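Local coordinates for polysaccharide deacetylase-like protein (Bacillus anthracis, PDB 4V33) that probably belongs to the zinc-dependent polysaccharide deacetylases, which remove acetyl groups from cell-wall sugars, and is one of two such proteins needed for osmotic stability and cell shape, at residues S244-T247 / S248-K251; F164-P167 / A168-E171. One frame throughout, in Å; residues are numbered along the deposited sequence.

Interaction 1: residues S244-T247 / S248-K251; sequences SLST and SDIK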
ATOM      1  N   SER A 244       1.397  25.395 -10.973  1.00 14.02           N
ATOM      2  CA  SER A 244       1.807  24.001 -10.820  1.00 13.14           C
ATOM      3  C   SER A 244       3.200  23.903 -10.215  1.00 13.48           C
ATOM      4  O   SER A 244       3.926  24.894 -10.135  1.00 16.90           O
ATOM      5  CB  SER A 244       1.807  23.290 -12.180  1.00 15.45           C
ATOM      6  OG  SER A 244       0.486  23.125 -12.674  1.00 16.44           O
ATOM      7  N   LEU A 245       3.566  22.697  -9.794  1.00 14.61           N
ATOM      8  CA  LEU A 245       4.926  22.431  -9.328  1.00 15.34           C
ATOM      9  C   LEU A 245       5.959  22.744 -10.398  1.00 16.53           C
ATOM     10  O   LEU A 245       5.766  22.439 -11.579  1.00 16.44           O
ATOM     11  CB  LEU A 245       5.062  20.969  -8.919  1.00 13.58           C
ATOM     12  CG  LEU A 245       4.195  20.548  -7.727  1.00 14.15           C
ATOM     13  CD1 LEU A 245       4.185  19.036  -7.612  1.00 15.22           C
ATOM     14  CD2 LEU A 245       4.696  21.193  -6.436  1.00 16.52           C
ATOM     15  N   SER A 246       7.061  23.350  -9.972  1.00 16.09           N
ATOM     16  CA  SER A 246       8.177  23.614 -10.858  1.00 16.25           C
ATOM     17  C   SER A 246       9.113  22.417 -10.879  1.00 16.48           C
ATOM     18  O   SER A 246       8.983  21.492 -10.071  1.00 17.73           O
ATOM     19  CB  SER A 246       8.947  24.844 -10.385  1.00 18.90           C
ATOM     20  OG  SER A 246       9.559  24.599  -9.123  1.00 20.86           O
ATOM     21  N   THR A 247      10.067  22.446 -11.801  1.00 18.08           N
ATOM     22  CA  THR A 247      11.096  21.426 -11.849  1.00 18.33           C
ATOM     23  C   THR A 247      11.859  21.396 -10.528  1.00 20.35           C
ATOM     24  O   THR A 247      12.106  20.324  -9.975  1.00 20.78           O
ATOM     25  CB  THR A 247      12.049  21.661 -13.025  1.00 20.47           C
ATOM     26  OG1 THR A 247      11.337  21.449 -14.254  1.00 22.44           O
ATOM     27  CG2 THR A 247      13.240  20.704 -12.961  1.00 24.11           C
ATOM     28  N   SER A 248      12.192  22.571 -10.001  1.00 21.11           N
ATOM     29  CA  SER A 248      12.903  22.630  -8.726  0.53 22.26           C
ATOM     30  C   SER A 248      12.054  22.109  -7.564  1.00 22.33           C
ATOM     31  O   SER A 248      12.584  21.457  -6.664  1.00 23.01           O
ATOM     32  CB  SER A 248      13.438  24.039  -8.441  0.53 23.95           C
ATOM     33  OG  SER A 248      12.392  24.984  -8.336  0.53 23.33           O
ATOM     34  N   ASP A 249      10.748  22.380  -7.585  1.00 18.05           N
ATOM     35  CA  ASP A 249       9.845  21.850  -6.556  1.00 17.02           C
ATOM     36  C   ASP A 249       9.864  20.330  -6.573  1.00 19.92           C
ATOM     37  O   ASP A 249       9.985  19.680  -5.536  1.00 17.49           O
ATOM     38  CB  ASP A 249       8.393  22.287  -6.795  1.00 17.63           C
ATOM     39  CG  ASP A 249       8.164  23.759  -6.541  1.00 22.37           C
ATOM     40  OD1 ASP A 249       8.942  24.378  -5.793  1.00 22.17           O
ATOM     41  OD2 ASP A 249       7.182  24.294  -7.093  1.00 21.18           O
ATOM     42  N   ILE A 250       9.711  19.764  -7.764  1.00 18.12           N
ATOM     43  CA  ILE A 250       9.689  18.317  -7.912  1.00 17.96           C
ATOM     44  C   ILE A 250      10.999  17.696  -7.434  1.00 20.78           C
ATOM     45  O   ILE A 250      10.997  16.674  -6.750  1.00 20.87           O
ATOM     46  CB  ILE A 250       9.401  17.925  -9.373  1.00 17.63           C
ATOM     47  CG1 ILE A 250       7.940  18.235  -9.699  1.00 16.73           C
ATOM     48  CG2 ILE A 250       9.706  16.451  -9.607  1.00 20.42           C
ATOM     49  CD1 ILE A 250       7.609  18.140 -11.176  1.00 19.13           C
ATOM     50  N   LYS A 251      12.118  18.317  -7.786  1.00 20.78           N
ATOM     51  CA  LYS A 251      13.409  17.784  -7.372  1.00 24.37           C
ATOM     52  C   LYS A 251      13.555  17.816  -5.850  1.00 26.49           C
ATOM     53  O   LYS A 251      14.061  16.873  -5.253  1.00 24.00           O
ATOM     54  CB  LYS A 251      14.555  18.512  -8.081  1.00 27.26           C
ATOM     55  CG  LYS A 251      14.747  18.054  -9.530  1.00 37.32           C
ATOM     56  CD  LYS A 251      15.783  18.899 -10.262  1.00 43.35           C
ATOM     57  CE  LYS A 251      16.273  18.215 -11.535  1.00 50.75           C
ATOM     58  NZ  LYS A 251      15.165  17.891 -12.478  1.00 52.54           N
TER
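Asp-249 OD2 has two partners: the backbone N-H of Ser-246 reaches it at 3.0 Å in an almost straight bond (177°), and Lys-209, in the loop after strand 199-206, forms a salt bridge with the same oxygen. The amide comes from above the carboxylate plane, 41° out of it. In return, Ser-246 OG accepts the N-H of Asp-249 at 3.0 Å. These reciprocal bonds make a capping box, with Ser-246 as N-cap of helix 247-255. Serine suits the place because its hydroxyl, set between its own N and carbonyl carbon (chi1 65°), is short enough to turn back on the first turn. The ordinary helix bonds begin at once, Ile-250 N to Ser-246 O and Lys-251 N to Thr-247 O, each at 3.0 Å.

Beneath the box, Leu-245 lays CB against Ile-250 CG1 at 4.0 Å and CD2 against the CB of Asp-249, a small apolar seam that continues onto Met-212 and Met-234. On the outer side Lys-251 runs alongside Thr-247, its methylenes over Thr-247 O and its NZ 3.4 Å from Thr-247 CG2; that ammonium is bonded to Ile-291 O, while Thr-247 OG1 turns to Asp-240. The carboxylate at the N-terminus of the helix, with a lysine beside it, would probably be stabilised in its ionised form.

Interaction 2: residues F164-P167 / A168-E171; sequences FVSP and ANFE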
ATOM      1  N   PHE A 164     -10.283  21.646  -1.945  1.00 16.92           N
ATOM      2  CA  PHE A 164      -9.298  22.285  -1.071  1.00 16.61           C
ATOM      3  C   PHE A 164      -9.343  21.743   0.346  1.00 18.31           C
ATOM      4  O   PHE A 164     -10.373  21.831   1.006  1.00 17.34           O
ATOM      5  CB  PHE A 164      -9.540  23.790  -0.987  1.00 17.40           C
ATOM      6  CG  PHE A 164      -9.139  24.541  -2.224  1.00 21.16           C
ATOM      7  CD1 PHE A 164      -9.912  24.474  -3.363  1.00 21.35           C
ATOM      8  CD2 PHE A 164      -7.989  25.316  -2.236  1.00 26.36           C
ATOM      9  CE1 PHE A 164      -9.543  25.171  -4.514  1.00 30.02           C
ATOM     10  CE2 PHE A 164      -7.617  26.016  -3.381  1.00 32.66           C
ATOM     11  CZ  PHE A 164      -8.395  25.938  -4.513  1.00 29.43           C
ATOM     12  N   VAL A 165      -8.224  21.212   0.819  1.00 14.10           N
ATOM     13  CA  VAL A 165      -8.062  20.889   2.240  1.00 13.48           C
ATOM     14  C   VAL A 165      -7.037  21.869   2.808  1.00 15.61           C
ATOM     15  O   VAL A 165      -5.966  22.049   2.243  1.00 16.33           O
ATOM     16  CB  VAL A 165      -7.616  19.421   2.429  1.00 14.91           C
ATOM     17  CG1 VAL A 165      -7.171  19.141   3.871  1.00 14.93           C
ATOM     18  CG2 VAL A 165      -8.739  18.477   2.017  1.00 15.05           C
ATOM     19  N   SER A 166      -7.371  22.556   3.895  1.00 16.71           N
ATOM     20  CA  SER A 166      -6.448  23.559   4.427  1.00 16.17           C
ATOM     21  C   SER A 166      -5.179  22.901   4.942  1.00 14.47           C
ATOM     22  O   SER A 166      -5.213  21.755   5.366  1.00 15.63           O
ATOM     23  CB  SER A 166      -7.102  24.350   5.554  1.00 16.94           C
ATOM     24  OG  SER A 166      -7.376  23.509   6.669  1.00 16.81           O
ATOM     25  N   PRO A 167      -4.053  23.627   4.910  1.00 15.16           N
ATOM     26  CA  PRO A 167      -2.824  23.060   5.477  1.00 17.55           C
ATOM     27  C   PRO A 167      -3.002  22.637   6.942  1.00 15.74           C
ATOM     28  O   PRO A 167      -2.444  21.611   7.335  1.00 15.97           O
ATOM     29  CB  PRO A 167      -1.822  24.209   5.339  1.00 19.89           C
ATOM     30  CG  PRO A 167      -2.284  24.919   4.085  1.00 21.06           C
ATOM     31  CD  PRO A 167      -3.794  24.864   4.147  1.00 17.22           C
ATOM     32  N   ALA A 168      -3.768  23.396   7.720  1.00 17.06           N
ATOM     33  CA  ALA A 168      -4.028  23.014   9.110  1.00 16.11           C
ATOM     34  C   ALA A 168      -4.775  21.685   9.221  1.00 15.53           C
ATOM     35  O   ALA A 168      -4.396  20.817  10.006  1.00 15.46           O
ATOM     36  CB  ALA A 168      -4.789  24.118   9.839  1.00 17.48           C
ATOM     37  N   ASN A 169      -5.837  21.515   8.440  1.00 14.89           N
ATOM     38  CA  ASN A 169      -6.566  20.248   8.475  1.00 14.43           C
ATOM     39  C   ASN A 169      -5.759  19.089   7.900  1.00 12.81           C
ATOM     40  O   ASN A 169      -5.837  17.961   8.409  1.00 14.02           O
ATOM     41  CB  ASN A 169      -7.932  20.378   7.800  1.00 15.12           C
ATOM     42  CG  ASN A 169      -8.906  21.177   8.638  1.00 19.40           C
ATOM     43  OD1 ASN A 169      -8.696  21.358   9.841  1.00 21.52           O
ATOM     44  ND2 ASN A 169      -9.975  21.654   8.018  1.00 22.36           N
ATOM     45  N   PHE A 170      -4.977  19.357   6.853  1.00 13.66           N
ATOM     46  CA  PHE A 170      -4.093  18.329   6.317  1.00 12.93           C
ATOM     47  C   PHE A 170      -3.108  17.869   7.389  1.00 12.42           C
ATOM     48  O   PHE A 170      -2.896  16.671   7.572  1.00 13.47           O
ATOM     49  CB  PHE A 170      -3.331  18.829   5.082  1.00 14.04           C
ATOM     50  CG  PHE A 170      -2.351  17.826   4.551  1.00 12.54           C
ATOM     51  CD1 PHE A 170      -2.801  16.662   3.932  1.00 13.43           C
ATOM     52  CD2 PHE A 170      -0.983  18.012   4.715  1.00 12.73           C
ATOM     53  CE1 PHE A 170      -1.909  15.708   3.466  1.00 15.24           C
ATOM     54  CE2 PHE A 170      -0.072  17.059   4.240  1.00 12.91           C
ATOM     55  CZ  PHE A 170      -0.536  15.908   3.613  1.00 13.89           C
ATOM     56  N   GLU A 171      -2.523  18.819   8.112  1.00 12.81           N
ATOM     57  CA  GLU A 171      -1.597  18.465   9.178  1.00 14.00           C
ATOM     58  C   GLU A 171      -2.281  17.618  10.244  1.00 14.70           C
ATOM     59  O   GLU A 171      -1.692  16.666  10.746  1.00 14.81           O
ATOM     60  CB  GLU A 171      -0.961  19.716   9.795  1.00 14.69           C
ATOM     61  CG  GLU A 171       0.050  19.383  10.887  1.00 17.06           C
ATOM     62  CD  GLU A 171       0.876  20.571  11.325  1.00 23.53           C
ATOM     63  OE1 GLU A 171       0.994  21.549  10.557  1.00 24.58           O
ATOM     64  OE2 GLU A 171       1.414  20.520  12.453  1.00 24.59           O
TER
HETATM   65  O   HOH W   1      -9.999  21.110   5.147  0.77 16.63           O
HETATM   66  O   HOH W   2      -0.336  23.152   8.851  0.88 25.42           O
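Ser-166 OG accepts the backbone N-H of Asn-169 at 3.1 Å, the capping bond that starts helix 167-179. Its first torsion of 65° holds the hydroxyl over the first turn, where it also lies 3.4 Å from Asn-169 CB. The carbonyl of the same serine takes the next amide: Phe-170 N meets Ser-166 O at 2.8 Å. One residue on, Glu-171 N bonds to Pro-167 O at 2.9 Å. Proline fits the first turn well, since its ring fixes phi near the helical value and its nitrogen has no hydrogen to offer.

Two waters extend this shell. One accepts from Asn-169 ND2 at 2.9 Å and, at 3.3 Å, from Ser-166 N, so the asparagine amide is tied back to the N-cap backbone through solvent. The other donates to Glu-171 OE1 and, weakly, to Pro-167 O; the second carboxylate oxygen, OE2, makes a salt bridge with Lys-220.

On the buried side Val-165 puts CG1 4.0 Å from Phe-170 CB, one methyl of the beta-branched side chain packed against the first turn. With CG anti to the backbone N (chi1 177°), Phe-170 swings its ring on to Ile-152, Ala-214 and Val-217, and meets Tyr-149 edge-to-face. Behind the valine, backbone bonds with Ala-151 hold strand 164-165 parallel to strand 151-152. The whole is a classic serine N-cap followed by proline, at an abrupt strand-to-helix junction on the flank of the parallel-stranded domain, consistent with the distorted (beta/alpha) barrel of the NodB-type deacetylases.

Both interactions are helix N-termini capped by a serine, yet they start different helices, 247-255 and 167-179; their centres lie 21 Å apart and their nearest atoms about 12 Å. Helix 211-221 is a common neighbour: Met-212 packs on interaction 1, Ala-214 and Val-217 on interaction 2. Each is partly buried; in interaction 1 the buried residues include the charged Asp-249, in interaction 2 they are Val-165 and Phe-170. The chemistry differs at the third residue after the cap: an aspartate in interaction 1, bonded directly to the cap amide, and an asparagine in interaction 2 that reaches the equivalent amide through water. The Ser-244 side chain of interaction 1 lies about 11 Å from the zinc.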